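Local coordinates for effector protein HopAB2 (PDB 3HGL) that is a secreted bacterial effector recognized by the tomato resistance protein Pto, triggering immunity in resistant plants and suppressing cell-death-based immunity in susceptible ones, at residues A[15-18]-A[22-25]. Residues are numbered along the deposited sequence; the frame is centred on the assembly and turned at random.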
loop_
_atom_site.group_PDB
_atom_site.type_symbol
_atom_site.label_atom_id
_atom_site.label_comp_id
_atom_site.label_asym_id
_atom_site.label_seq_id
_atom_site.Cartn_x
_atom_site.Cartn_y
_atom_site.Cartn_z
ATOM N N GLN A 15 -1.056 -10.040 2.482
ATOM C CA GLN A 15 -0.749 -9.718 3.870
ATOM C C GLN A 15 -1.826 -8.813 4.473
ATOM O O GLN A 15 -2.288 -9.050 5.590
ATOM C CB GLN A 15 0.622 -9.037 3.969
ATOM C CG GLN A 15 1.051 -8.710 5.397
ATOM C CD GLN A 15 2.479 -8.199 5.483
ATOM O OE1 GLN A 15 3.113 -7.918 4.465
ATOM N NE2 GLN A 15 2.989 -8.065 6.707
ATOM N N LEU A 16 -2.225 -7.782 3.732
ATOM C CA LEU A 16 -3.253 -6.861 4.211
ATOM C C LEU A 16 -4.549 -7.602 4.521
ATOM O O LEU A 16 -5.116 -7.456 5.603
ATOM C CB LEU A 16 -3.520 -5.777 3.162
ATOM C CG LEU A 16 -2.416 -4.719 3.041
ATOM C CD1 LEU A 16 -2.572 -3.944 1.741
ATOM C CD2 LEU A 16 -2.477 -3.784 4.252
ATOM N N VAL A 17 -5.016 -8.391 3.560
ATOM C CA VAL A 17 -6.245 -9.153 3.723
ATOM C C VAL A 17 -6.129 -10.090 4.921
ATOM O O VAL A 17 -7.000 -10.117 5.789
ATOM C CB VAL A 17 -6.557 -9.984 2.453
ATOM C CG1 VAL A 17 -7.821 -10.810 2.659
ATOM C CG2 VAL A 17 -6.721 -9.057 1.252
ATOM N N SER A 18 -5.038 -10.845 4.972
ATOM C CA SER A 18 -4.813 -11.788 6.061
ATOM C C SER A 18 -4.848 -11.116 7.431
ATOM O O SER A 18 -5.368 -11.678 8.393
ATOM C CB SER A 18 -3.468 -12.498 5.870
ATOM O OG SER A 18 -3.214 -13.394 6.936
ATOM N N ASP A 22 -8.866 -3.225 5.855
ATOM C CA ASP A 22 -9.941 -2.897 4.922
ATOM C C ASP A 22 -9.231 -2.334 3.688
ATOM O O ASP A 22 -8.891 -1.149 3.643
ATOM C CB ASP A 22 -10.865 -1.845 5.548
ATOM C CG ASP A 22 -11.811 -1.217 4.541
ATOM O OD1 ASP A 22 -11.986 -1.779 3.439
ATOM O OD2 ASP A 22 -12.397 -0.158 4.861
ATOM N N ILE A 23 -8.997 -3.180 2.689
ATOM C CA ILE A 23 -8.269 -2.725 1.512
ATOM C C ILE A 23 -8.911 -1.604 0.705
ATOM O O ILE A 23 -8.228 -0.957 -0.093
ATOM C CB ILE A 23 -7.882 -3.908 0.579
ATOM C CG1 ILE A 23 -9.112 -4.720 0.187
ATOM C CG2 ILE A 23 -6.864 -4.796 1.281
ATOM C CD1 ILE A 23 -8.813 -5.759 -0.888
ATOM N N SER A 24 -10.206 -1.358 0.896
ATOM C CA SER A 24 -10.837 -0.252 0.178
ATOM C C SER A 24 -10.258 1.011 0.825
ATOM O O SER A 24 -9.971 1.999 0.149
ATOM C CB SER A 24 -12.375 -0.285 0.314
ATOM O OG SER A 24 -12.809 -0.012 1.641
ATOM N N HIS A 25 -10.065 0.955 2.139
ATOM C CA HIS A 25 -9.483 2.079 2.870
ATOM C C HIS A 25 -7.997 2.197 2.517
ATOM O O HIS A 25 -7.466 3.295 2.366
ATOM C CB HIS A 25 -9.650 1.880 4.385
ATOM C CG HIS A 25 -8.936 2.904 5.218
ATOM N ND1 HIS A 25 -7.629 2.751 5.630
ATOM C CD2 HIS A 25 -9.339 4.107 5.693
ATOM C CE1 HIS A 25 -7.257 3.812 6.323
ATOM N NE2 HIS A 25 -8.276 4.651 6.375
#
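The short loop joining two consecutive helices of the all-helical Pto-interacting domain brings Leu16 and Val17, in the last turn of helix 5-18, against Ile23, the first residue of helix 23-35. The contact is purely apolar and runs through one methyl of Ile23: CG2 lies 4.0 Å from Leu16 CB and 4.3 Å from Val17 CG2, so it meets the two neighbouring side chains of the first helix together. The CA-CB bond of Ile23 points toward residues 15-18, and chi1 of 55° places CG1 between the backbone N and the carbonyl carbon and CG2 anti to that carbon, where it makes both contacts. A separation of 7.0 Å between the CA atoms of Leu16 and Ile23 shows how closely the backbones approach, although only 107 Å² is buried. Asp22 N-caps the second helix: its OD1 accepts from Ser24 N at 3.1 Å, from above the carboxylate plane (N-H...O angle 141°), and from Ser24 OG at 2.7 Å on the syn side. Two donors thus grip one carboxylate oxygen at the start of the second helix, on a side chain whose CA-CB bond points away from residues 15-18. Inward, the junction packs on two further helices, with Leu16 and Ile23 both touching Leu75 of helix 66-80 and Leu16 also reaching Ile48 and Phe49 of helix 43-52.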